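Local coordinates for lipoate-protein ligase 1 (Plasmodium falciparum, PDB 5T8U) that belongs to the lipoate-protein ligase family, pairing an A/B-type catalytic domain that holds lipoic acid with a C-terminal domain of the bacterial ligase type, at residues 22-25 against 26-30; 204-208 against 209-213; 69-73 against 74-78; 223-226 against 227-231; 333-336 against 337-341. One frame throughout, in Å; residues are numbered along the deposited sequence.

Interaction 1 of 5, residues 22-25 against 26-30; sequences IHFN and LSLEN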
# COMPACT_ATOMS: atom_id res chain seq x y z
N ILE A 22 -13.63 0.93 3.63
CA ILE A 22 -12.29 0.53 3.22
C ILE A 22 -12.32 -0.19 1.88
O ILE A 22 -11.47 0.04 1.01
CB ILE A 22 -11.63 -0.33 4.32
CG1 ILE A 22 -10.21 -0.75 3.91
CG2 ILE A 22 -12.47 -1.57 4.63
CD1 ILE A 22 -9.26 0.41 3.67
N HIS A 23 -13.30 -1.08 1.68
CA HIS A 23 -13.39 -1.81 0.42
C HIS A 23 -13.73 -0.87 -0.73
O HIS A 23 -13.18 -1.01 -1.83
CB HIS A 23 -14.44 -2.92 0.53
CG HIS A 23 -14.20 -3.86 1.67
ND1 HIS A 23 -15.21 -4.32 2.48
CD2 HIS A 23 -13.06 -4.43 2.13
CE1 HIS A 23 -14.71 -5.13 3.39
NE2 HIS A 23 -13.41 -5.21 3.20
N PHE A 24 -14.62 0.09 -0.49
CA PHE A 24 -15.00 1.03 -1.53
C PHE A 24 -13.81 1.88 -1.97
O PHE A 24 -13.51 1.98 -3.16
CB PHE A 24 -16.14 1.92 -1.03
CG PHE A 24 -16.83 2.70 -2.12
CD1 PHE A 24 -17.92 2.16 -2.79
CD2 PHE A 24 -16.38 3.96 -2.47
CE1 PHE A 24 -18.55 2.87 -3.79
CE2 PHE A 24 -17.01 4.67 -3.47
CZ PHE A 24 -18.10 4.13 -4.13
N ASN A 25 -13.11 2.47 -1.00
CA ASN A 25 -11.98 3.33 -1.33
C ASN A 25 -10.83 2.53 -1.93
O ASN A 25 -10.12 3.03 -2.81
CB ASN A 25 -11.50 4.08 -0.08
CG ASN A 25 -12.52 5.09 0.41
OD1 ASN A 25 -13.29 5.65 -0.38
ND2 ASN A 25 -12.53 5.33 1.71
N LEU A 26 -10.61 1.30 -1.46
CA LEU A 26 -9.60 0.45 -2.08
C LEU A 26 -9.98 0.13 -3.52
O LEU A 26 -9.10 0.04 -4.39
CB LEU A 26 -9.42 -0.83 -1.27
CG LEU A 26 -8.61 -0.70 0.02
CD1 LEU A 26 -8.74 -1.97 0.86
CD2 LEU A 26 -7.15 -0.41 -0.27
N SER A 27 -11.27 -0.04 -3.80
CA SER A 27 -11.71 -0.25 -5.18
C SER A 27 -11.46 0.99 -6.03
O SER A 27 -11.04 0.88 -7.19
CB SER A 27 -13.19 -0.64 -5.21
OG SER A 27 -13.42 -1.78 -4.40
N LEU A 28 -11.72 2.17 -5.47
CA LEU A 28 -11.38 3.41 -6.17
C LEU A 28 -9.89 3.46 -6.49
O LEU A 28 -9.49 3.71 -7.63
CB LEU A 28 -11.78 4.62 -5.33
CG LEU A 28 -13.27 4.94 -5.22
CD1 LEU A 28 -13.51 5.99 -4.15
CD2 LEU A 28 -13.83 5.41 -6.56
N GLU A 29 -9.05 3.22 -5.48
CA GLU A 29 -7.61 3.24 -5.67
C GLU A 29 -7.18 2.28 -6.78
O GLU A 29 -6.43 2.66 -7.68
CB GLU A 29 -6.92 2.87 -4.35
CG GLU A 29 -5.42 2.95 -4.37
CD GLU A 29 -4.80 2.47 -3.07
OE1 GLU A 29 -5.25 1.42 -2.55
OE2 GLU A 29 -3.89 3.15 -2.56
N ASN A 30 -7.66 1.04 -6.72
CA ASN A 30 -7.30 0.06 -7.74
C ASN A 30 -7.80 0.48 -9.12
O ASN A 30 -7.14 0.20 -10.12
CB ASN A 30 -7.85 -1.31 -7.37
CG ASN A 30 -7.22 -2.43 -8.18
OD1 ASN A 30 -6.08 -2.31 -8.64
ND2 ASN A 30 -7.96 -3.51 -8.37
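Ile22 and Leu26, one helical turn apart, lie side by side and point the same way. Ile22 sends CG1 anti to its own amide nitrogen (chi1 -180°), and this branch meets Leu26 CD1 at 3.6 Å, while the two CD1 methyls of Ile22 and Leu26 approach to 3.7 Å. Leu26 CG also sits tightly against the backbone, 3.1 Å from Ile22 O. On another face of the helix the Phe24 ring and Leu28 meet at a slant, with Phe24 CE2 3.8 Å from Leu28 CD1; the same methyl lies 3.8 Å from Asn25 OD1.

The polar feature is Ser27. Its OG stands beside its own backbone nitrogen (chi1 -56°), which turns the hydroxyl back along the helix to donate to His23 O at 2.7 Å. Ser27 N bonds to that same His23 O at 2.9 Å, and the two donors arrive from opposite faces of the carbonyl plane, so two bonds grip one oxygen. The Asn25 amide is held by Ser17, Asn19 and Asn61, whereas His23 NE2 bonds to Val89 O. Trp59 touches Ile22, Asn25, Leu26 and Glu29.

Such i to i+4 pairing, with a serine hydroxyl folded back onto a carbonyl of the preceding turn, is a familiar alpha-helical arrangement; here it lies in the buried helix 22-34 of the catalytic domain, whose Leu26 side chain is about 5 Å from lipoic acid.

Interaction 2 of 5, residues 204-208 against 209-213; sequences LSEIN and NNITC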
# COMPACT_ATOMS: atom_id res chain seq x y z
N LEU A 204 0.16 10.34 17.74
CA LEU A 204 -0.82 11.15 17.02
C LEU A 204 -0.27 12.55 16.81
O LEU A 204 0.23 13.18 17.75
CB LEU A 204 -2.14 11.21 17.79
CG LEU A 204 -2.97 9.93 17.90
CD1 LEU A 204 -3.18 9.31 16.54
CD2 LEU A 204 -2.33 8.92 18.85
N SER A 205 -0.36 13.04 15.58
CA SER A 205 0.12 14.39 15.28
C SER A 205 -0.68 15.46 16.00
O SER A 205 -0.29 16.64 15.95
CB SER A 205 0.09 14.63 13.77
OG SER A 205 1.16 13.96 13.13
N GLU A 206 -1.78 15.10 16.67
CA GLU A 206 -2.49 16.05 17.53
C GLU A 206 -1.75 16.26 18.85
O GLU A 206 -1.88 17.33 19.46
CB GLU A 206 -3.91 15.56 17.81
CG GLU A 206 -4.87 15.73 16.65
CD GLU A 206 -6.30 15.37 17.01
OE1 GLU A 206 -6.51 14.80 18.10
OE2 GLU A 206 -7.21 15.67 16.21
N ILE A 207 -0.99 15.26 19.30
CA ILE A 207 -0.18 15.42 20.50
C ILE A 207 0.81 16.57 20.35
O ILE A 207 1.33 17.07 21.35
CB ILE A 207 0.55 14.09 20.81
CG1 ILE A 207 -0.45 13.05 21.33
CG2 ILE A 207 1.68 14.30 21.83
CD1 ILE A 207 0.12 11.67 21.57
N ASN A 208 1.07 17.01 19.12
CA ASN A 208 2.00 18.09 18.86
C ASN A 208 1.36 19.36 18.32
O ASN A 208 2.00 20.41 18.34
CB ASN A 208 3.08 17.63 17.86
CG ASN A 208 3.51 16.20 18.08
OD1 ASN A 208 3.01 15.28 17.42
ND2 ASN A 208 4.45 15.99 18.99
N ASN A 209 0.11 19.30 17.85
CA ASN A 209 -0.52 20.45 17.23
C ASN A 209 -2.03 20.30 17.30
O ASN A 209 -2.56 19.28 17.76
CB ASN A 209 -0.05 20.63 15.78
CG ASN A 209 1.11 21.59 15.65
OD1 ASN A 209 2.27 21.18 15.70
ND2 ASN A 209 0.81 22.87 15.48
N ASN A 210 -2.74 21.34 16.84
CA ASN A 210 -4.20 21.36 16.77
C ASN A 210 -4.69 21.03 15.37
O ASN A 210 -5.65 21.63 14.88
CB ASN A 210 -4.72 22.72 17.22
CG ASN A 210 -4.19 23.86 16.37
OD1 ASN A 210 -3.87 23.68 15.19
ND2 ASN A 210 -4.09 25.05 16.96
N ILE A 211 -4.03 20.09 14.70
CA ILE A 211 -4.32 19.77 13.31
C ILE A 211 -5.70 19.14 13.18
O ILE A 211 -6.30 18.71 14.18
CB ILE A 211 -3.25 18.84 12.72
CG1 ILE A 211 -2.95 17.71 13.69
CG2 ILE A 211 -2.00 19.62 12.37
CD1 ILE A 211 -2.36 16.51 13.05
N THR A 212 -6.20 19.08 11.95
CA THR A 212 -7.44 18.38 11.62
C THR A 212 -7.23 17.65 10.30
O THR A 212 -6.26 17.90 9.58
CB THR A 212 -8.62 19.35 11.50
OG1 THR A 212 -8.60 19.98 10.22
CG2 THR A 212 -8.56 20.42 12.58
N CYS A 213 -8.14 16.74 9.99
CA CYS A 213 -8.09 16.05 8.70
C CYS A 213 -8.22 17.05 7.55
O CYS A 213 -7.47 16.98 6.57
CB CYS A 213 -9.20 15.00 8.63
SG CYS A 213 -9.07 13.70 9.88
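Glu206 and Ile211 meet at a slant, the aliphatic part of the glutamate lying against the isoleucine, with Glu206 CG 4.0 Å from Ile211 CG1. The glutamate leaves its backbone with CG beside the amide nitrogen and then runs out straight (chi2 -174°), so that CG makes the side-chain contact and the carboxylate ends alongside the Ile211 backbone, with OE2 of Glu206 3.8 Å from Ile211 O. In Ile211 the CG1 branch is wedged between the backbone nitrogen and the carbonyl carbon (chi1 46°). From there it reaches back over the peptide of Ser205, coming 3.7 Å from Ser205 O, and the side chain also touches Ile171.

The backbone beneath them curls tightly. Leu204 to Ile207 form a type I beta turn, closed by Ile207 N bonding to Leu204 O at 2.9 Å. Asn209 N then points into the bend and shares itself between two weak hydrogen bonds, to Glu206 O at 3.2 Å and to Ser205 O at 3.3 Å. Ser205 OG turns away to a weak hydrogen bond with Leu170 O.

Beyond the bend, Thr212 OG1 accepts from Asn215 N. The arrangement is a type I beta turn in the loop before helix 213-227, followed at Thr212 by the N-cap of that helix in the catalytic domain.

Interaction 3 of 5, residues 69-73 against 74-78; sequences KNQNI and WSECN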
# COMPACT_ATOMS: atom_id res chain seq x y z
N LYS A 69 -1.11 -7.95 1.03
CA LYS A 69 -1.33 -8.94 -0.02
C LYS A 69 -0.80 -10.32 0.36
O LYS A 69 -1.36 -11.34 -0.06
CB LYS A 69 -0.68 -8.48 -1.33
CG LYS A 69 -0.65 -9.55 -2.40
CD LYS A 69 -0.30 -8.98 -3.76
CE LYS A 69 0.58 -9.94 -4.55
NZ LYS A 69 0.64 -9.60 -6.00
N ASN A 70 0.27 -10.37 1.15
CA ASN A 70 0.98 -11.62 1.42
C ASN A 70 1.02 -11.99 2.90
O ASN A 70 1.82 -12.83 3.30
CB ASN A 70 2.40 -11.54 0.86
CG ASN A 70 2.43 -11.38 -0.65
OD1 ASN A 70 1.70 -12.06 -1.37
ND2 ASN A 70 3.27 -10.48 -1.13
N GLN A 71 0.17 -11.38 3.72
CA GLN A 71 0.15 -11.68 5.14
C GLN A 71 -0.88 -12.75 5.47
O GLN A 71 -1.85 -12.96 4.73
CB GLN A 71 -0.13 -10.41 5.95
CG GLN A 71 1.11 -9.69 6.44
CD GLN A 71 0.79 -8.64 7.48
OE1 GLN A 71 -0.06 -7.77 7.27
NE2 GLN A 71 1.46 -8.71 8.62
N ASN A 72 -0.66 -13.43 6.59
CA ASN A 72 -1.58 -14.44 7.09
C ASN A 72 -2.50 -13.79 8.12
O ASN A 72 -2.03 -13.27 9.13
CB ASN A 72 -0.81 -15.61 7.71
CG ASN A 72 -1.72 -16.60 8.41
OD1 ASN A 72 -2.14 -16.39 9.55
ND2 ASN A 72 -2.02 -17.71 7.73
N ILE A 73 -3.81 -13.83 7.85
CA ILE A 73 -4.76 -13.11 8.70
C ILE A 73 -4.76 -13.67 10.11
O ILE A 73 -4.90 -12.92 11.09
CB ILE A 73 -6.16 -13.15 8.07
CG1 ILE A 73 -7.12 -12.26 8.86
CG2 ILE A 73 -6.68 -14.59 8.02
CD1 ILE A 73 -8.48 -12.07 8.21
N TRP A 74 -4.58 -14.98 10.25
CA TRP A 74 -4.73 -15.62 11.55
C TRP A 74 -3.58 -15.30 12.50
O TRP A 74 -3.77 -15.36 13.72
CB TRP A 74 -4.84 -17.14 11.38
CG TRP A 74 -5.85 -17.52 10.35
CD1 TRP A 74 -5.61 -17.78 9.03
CD2 TRP A 74 -7.26 -17.69 10.54
NE1 TRP A 74 -6.79 -18.10 8.39
CE2 TRP A 74 -7.81 -18.05 9.30
CE3 TRP A 74 -8.10 -17.57 11.65
CZ2 TRP A 74 -9.17 -18.29 9.13
CZ3 TRP A 74 -9.45 -17.81 11.48
CH2 TRP A 74 -9.97 -18.17 10.23
N SER A 75 -2.41 -14.95 11.97
CA SER A 75 -1.26 -14.64 12.81
C SER A 75 -1.24 -13.19 13.28
O SER A 75 -0.74 -12.91 14.37
CB SER A 75 0.04 -14.93 12.04
OG SER A 75 0.03 -16.24 11.50
N GLU A 76 -1.77 -12.27 12.47
CA GLU A 76 -1.71 -10.85 12.80
C GLU A 76 -2.96 -10.36 13.51
O GLU A 76 -2.87 -9.43 14.33
CB GLU A 76 -1.52 -10.02 11.52
CG GLU A 76 -0.58 -10.65 10.50
CD GLU A 76 0.80 -10.94 11.06
OE1 GLU A 76 1.14 -10.36 12.11
OE2 GLU A 76 1.54 -11.73 10.44
N CYS A 77 -4.12 -10.94 13.22
CA CYS A 77 -5.39 -10.44 13.71
C CYS A 77 -5.97 -11.36 14.77
O CYS A 77 -5.85 -12.58 14.69
CB CYS A 77 -6.39 -10.30 12.55
SG CYS A 77 -5.75 -9.44 11.10
N ASN A 78 -6.60 -10.75 15.78
CA ASN A 78 -7.41 -11.48 16.76
C ASN A 78 -8.87 -11.31 16.34
O ASN A 78 -9.61 -10.48 16.85
CB ASN A 78 -7.14 -10.97 18.17
CG ASN A 78 -7.95 -11.71 19.22
OD1 ASN A 78 -8.77 -11.12 19.93
ND2 ASN A 78 -7.74 -13.02 19.32
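Asn72, at the N-cap of the short helix 73-76, grips Ser75. Asn72 OD1 accepts from Ser75 N at 2.8 Å, with the donor in the plane of the amide carbonyl, and from Ser75 OG at 2.9 Å, which approaches from above that plane. One oxygen therefore takes two bonds, which should fix the rotation of the Asn72 amide. Its placement follows from chi1 of 173°, which swings CG away from the backbone nitrogen toward the start of the helix.

Next to the cap, Ile73 lays CG2 over one face of Trp74, a CH-pi contact 3.6 Å from the centroid of the five-membered ring and 15° off its normal. The other branch, Ile73 CG1, packs 3.9 Å from Cys77 SG, and Cys77 N bonds to Ile73 O at 3.0 Å. Gln71 crosses Glu76 at about a right angle, NE2 of Gln71 lying 3.4 Å from CG of Glu76.

Further out, Arg91 donates to Gln71 O. Ile73 and Trp74 rest on Leu79, and Cys77 on Ile82, both from helix 79-84; the chain arriving from strand 64-66 is tied to strand 302-309 by an Asn70-Ser309 backbone bond and to helix 314-321 by a Lys69-Asp318 salt bridge.

Interaction 4 of 5, residues 223-226 against 227-231; sequences EFTK and FYEQN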
# COMPACT_ATOMS: atom_id res chain seq x y z
N GLU A 223 1.03 22.02 -0.85
CA GLU A 223 2.43 21.67 -1.10
C GLU A 223 2.58 20.70 -2.27
O GLU A 223 3.67 20.63 -2.86
CB GLU A 223 3.06 21.07 0.15
CG GLU A 223 3.39 22.09 1.23
CD GLU A 223 4.45 23.08 0.78
OE1 GLU A 223 4.66 24.09 1.49
OE2 GLU A 223 5.08 22.84 -0.27
N PHE A 224 1.53 19.97 -2.62
CA PHE A 224 1.56 19.10 -3.80
C PHE A 224 1.59 19.92 -5.08
O PHE A 224 2.56 19.87 -5.86
CB PHE A 224 0.35 18.16 -3.75
CG PHE A 224 0.20 17.29 -4.96
CD1 PHE A 224 0.90 16.09 -5.07
CD2 PHE A 224 -0.67 17.64 -5.98
CE1 PHE A 224 0.74 15.28 -6.18
CE2 PHE A 224 -0.83 16.83 -7.09
CZ PHE A 224 -0.12 15.65 -7.19
N THR A 225 0.53 20.71 -5.30
CA THR A 225 0.48 21.58 -6.47
C THR A 225 1.72 22.46 -6.55
O THR A 225 2.34 22.59 -7.62
CB THR A 225 -0.78 22.45 -6.41
OG1 THR A 225 -1.93 21.61 -6.19
CG2 THR A 225 -0.97 23.23 -7.70
N LYS A 226 2.11 23.06 -5.43
CA LYS A 226 3.30 23.91 -5.41
C LYS A 226 4.55 23.12 -5.76
O LYS A 226 5.41 23.61 -6.50
CB LYS A 226 3.45 24.56 -4.04
CG LYS A 226 4.78 25.26 -3.81
CD LYS A 226 4.73 26.14 -2.57
CE LYS A 226 6.03 26.08 -1.79
NZ LYS A 226 5.93 26.82 -0.50
N PHE A 227 4.66 21.89 -5.25
CA PHE A 227 5.81 21.06 -5.59
C PHE A 227 5.90 20.84 -7.09
O PHE A 227 6.99 20.90 -7.67
CB PHE A 227 5.75 19.72 -4.86
CG PHE A 227 6.87 18.78 -5.22
CD1 PHE A 227 6.74 17.90 -6.28
CD2 PHE A 227 8.06 18.80 -4.51
CE1 PHE A 227 7.78 17.04 -6.62
CE2 PHE A 227 9.10 17.94 -4.84
CZ PHE A 227 8.95 17.06 -5.90
N TYR A 228 4.77 20.59 -7.74
CA TYR A 228 4.78 20.36 -9.18
C TYR A 228 4.57 21.64 -9.99
O TYR A 228 4.32 21.56 -11.20
CB TYR A 228 3.72 19.32 -9.56
CG TYR A 228 4.07 17.93 -9.07
CD1 TYR A 228 5.21 17.28 -9.52
CD2 TYR A 228 3.26 17.27 -8.16
CE1 TYR A 228 5.53 16.01 -9.08
CE2 TYR A 228 3.57 16.01 -7.71
CZ TYR A 228 4.71 15.38 -8.17
OH TYR A 228 5.02 14.12 -7.71
N GLU A 229 4.68 22.81 -9.36
CA GLU A 229 4.62 24.09 -10.06
C GLU A 229 5.96 24.83 -10.03
O GLU A 229 6.00 26.04 -10.26
CB GLU A 229 3.52 24.96 -9.46
CG GLU A 229 2.18 24.85 -10.18
CD GLU A 229 1.10 25.68 -9.53
OE1 GLU A 229 1.35 26.21 -8.42
OE2 GLU A 229 0.01 25.81 -10.11
N GLN A 230 7.06 24.12 -9.76
CA GLN A 230 8.36 24.76 -9.68
C GLN A 230 8.77 25.35 -11.03
O GLN A 230 9.09 26.54 -11.14
CB GLN A 230 9.42 23.77 -9.19
CG GLN A 230 9.45 23.57 -7.69
CD GLN A 230 10.69 22.82 -7.23
OE1 GLN A 230 11.81 23.31 -7.37
NE2 GLN A 230 10.49 21.62 -6.70
N ASN A 231 8.79 24.51 -12.07
CA ASN A 231 9.28 24.94 -13.38
C ASN A 231 8.63 26.24 -13.83
O ASN A 231 9.31 27.15 -14.32
CB ASN A 231 9.04 23.84 -14.41
CG ASN A 231 9.40 24.28 -15.82
OD1 ASN A 231 10.46 24.87 -16.04
ND2 ASN A 231 8.52 23.99 -16.77
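A T-shaped aromatic pair, Phe224 with Tyr228, marks the C-terminal end of helix 213-227. The edge of the tyrosine is directed at the face of the phenylalanine, with ring centroids 5.0 Å apart and planes at 76°. The touching edge is close: Tyr228 CE2 lies 3.3 Å from Phe224 CE1. Phe224 carries its ring anti to the backbone nitrogen (chi1 175°), whereas Tyr228 places its own beside the nitrogen (chi1 -69°), and these different torsions bring the rings together across one turn. Phe227 packs over a face of the Tyr228 ring, its CD1 3.5 Å above the plane, over the centre. The tyrosine hydroxyl is tied to Asn112, Pro54 touches both Phe224 and Tyr228, and Phe227 reaches Ser119 and Ile123 of helix 117-132.

Along the backbone the helix is ending: Tyr228 N keeps an i to i+4 bond to Phe224 O at 3.0 Å, nearly along the C=O axis, but Tyr228 is also the first residue to leave helical geometry. Thr225 and Glu229 run side by side, Thr225 CG2 lying 3.7 Å from Glu229 OE2. The last turn tightens to an i to i+3 bond, in which Glu229 N donates to Lys226 O at 3.1 Å from well above the carbonyl plane.

Interaction 5 of 5, residues 333-336 against 337-341; sequences EDIS and IFFKK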
# COMPACT_ATOMS: atom_id res chain seq x y z
N GLU A 333 21.49 -27.85 -5.86
CA GLU A 333 21.93 -27.53 -7.21
C GLU A 333 20.80 -26.88 -8.01
O GLU A 333 20.94 -25.76 -8.51
CB GLU A 333 22.42 -28.81 -7.91
CG GLU A 333 23.30 -28.56 -9.12
CD GLU A 333 23.65 -29.85 -9.86
OE1 GLU A 333 22.91 -30.84 -9.70
OE2 GLU A 333 24.66 -29.86 -10.59
N ASP A 334 19.66 -27.57 -8.12
CA ASP A 334 18.55 -27.04 -8.91
C ASP A 334 17.98 -25.78 -8.29
O ASP A 334 17.52 -24.89 -9.02
CB ASP A 334 17.46 -28.10 -9.06
CG ASP A 334 17.90 -29.26 -9.92
OD1 ASP A 334 19.12 -29.51 -10.01
OD2 ASP A 334 17.02 -29.92 -10.52
N ILE A 335 17.98 -25.67 -6.96
CA ILE A 335 17.48 -24.47 -6.31
C ILE A 335 18.40 -23.29 -6.60
O ILE A 335 17.96 -22.21 -7.01
CB ILE A 335 17.31 -24.70 -4.80
CG1 ILE A 335 16.20 -25.73 -4.55
CG2 ILE A 335 16.99 -23.39 -4.07
CD1 ILE A 335 16.07 -26.18 -3.10
N SER A 336 19.71 -23.49 -6.40
CA SER A 336 20.68 -22.44 -6.72
C SER A 336 20.52 -21.98 -8.17
O SER A 336 20.47 -20.78 -8.46
CB SER A 336 22.10 -22.94 -6.46
OG SER A 336 23.06 -21.98 -6.84
N ILE A 337 20.45 -22.94 -9.10
CA ILE A 337 20.22 -22.60 -10.50
C ILE A 337 18.97 -21.75 -10.64
O ILE A 337 18.97 -20.70 -11.28
CB ILE A 337 20.14 -23.88 -11.36
CG1 ILE A 337 21.49 -24.60 -11.39
CG2 ILE A 337 19.65 -23.58 -12.77
CD1 ILE A 337 22.60 -23.86 -12.12
N PHE A 338 17.87 -22.21 -10.03
CA PHE A 338 16.60 -21.49 -10.15
C PHE A 338 16.74 -20.05 -9.69
O PHE A 338 16.20 -19.13 -10.32
CB PHE A 338 15.52 -22.21 -9.35
CG PHE A 338 14.25 -21.41 -9.23
CD1 PHE A 338 13.83 -20.93 -8.01
CD2 PHE A 338 13.48 -21.14 -10.35
CE1 PHE A 338 12.67 -20.19 -7.90
CE2 PHE A 338 12.32 -20.40 -10.25
CZ PHE A 338 11.91 -19.93 -9.02
N PHE A 339 17.46 -19.82 -8.59
CA PHE A 339 17.70 -18.45 -8.16
C PHE A 339 18.58 -17.69 -9.15
O PHE A 339 18.39 -16.48 -9.33
CB PHE A 339 18.34 -18.43 -6.77
CG PHE A 339 17.34 -18.54 -5.65
CD1 PHE A 339 16.77 -17.41 -5.10
CD2 PHE A 339 16.97 -19.78 -5.16
CE1 PHE A 339 15.85 -17.51 -4.08
CE2 PHE A 339 16.05 -19.88 -4.13
CZ PHE A 339 15.49 -18.74 -3.59
N LYS A 340 19.52 -18.38 -9.79
CA LYS A 340 20.34 -17.72 -10.80
C LYS A 340 19.51 -17.30 -12.00
O LYS A 340 19.86 -16.34 -12.70
CB LYS A 340 21.47 -18.66 -11.25
CG LYS A 340 22.65 -17.94 -11.88
CD LYS A 340 23.52 -18.90 -12.69
CE LYS A 340 24.96 -18.43 -12.74
NZ LYS A 340 25.70 -19.00 -13.90
N LYS A 341 18.40 -18.00 -12.26
CA LYS A 341 17.58 -17.70 -13.42
C LYS A 341 16.73 -16.45 -13.25
O LYS A 341 16.27 -15.89 -14.25
CB LYS A 341 16.66 -18.89 -13.74
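Glu333 to Ile337, Asp334 to Phe338, Ile335 to Phe339 and Ser336 to Lys340 are joined by successive i to i+4 backbone bonds, each of 2.9 Å from carbonyl O to amide N, the unbroken ladder of a regular alpha-helix.

Among the side chains, Ile335 and Phe339 carry the contact, lying side by side and pointing the same way. The methyl CG2 of Ile335 meets the phenylalanine at CE2, 3.6 Å away, and at CD2, 3.8 Å away. That methyl is available because Ile335 turns CG1 beside its backbone nitrogen (chi1 -66°), leaving CG2 beside the carbonyl carbon and directed along the helix toward the next turn. The Phe339 ring also presents its edge to Ile335 O, which lies near the ring plane with CD2 of Phe339 3.2 Å away. Two residues earlier, Ile337 makes a comparable contact with the carbonyl a turn before it: its CG1 is 3.2 Å from Glu333 O, on a more exposed flank of the helix.

The Ile335-Phe339 side faces inward. Phe339 packs on Leu350, Arg354 and Ile357 of helix 347-357, Ile335 touches Leu358 just beyond it, and Phe338 turns to Ser322 and Ile323 after helix 314-321; helix 332-341 thereby lies against helix 347-357 and the loop that follows helix 314-321.

How the interactions relate
Interaction 1 lies nearest the ligand, with its Leu26 side chain about 5 Å from lipoic acid, and interaction 3 is next, with the Gln71 side chain about 7 Å away. These two do not touch, their nearest atoms being about 10 Å apart. Interactions 2 and 4 mark the two ends of one helix, 213-227: residues 204-213 lead into its N-cap and residues 223-231 close it, with centres about 25 Å apart. Interaction 5 belongs to the C-terminal domain and lies far from interaction 1, with centres about 39 Å apart. Interaction 3 bridges toward that domain through Asp318 and Ser309, although its nearest atoms remain about 15 Å from interaction 5.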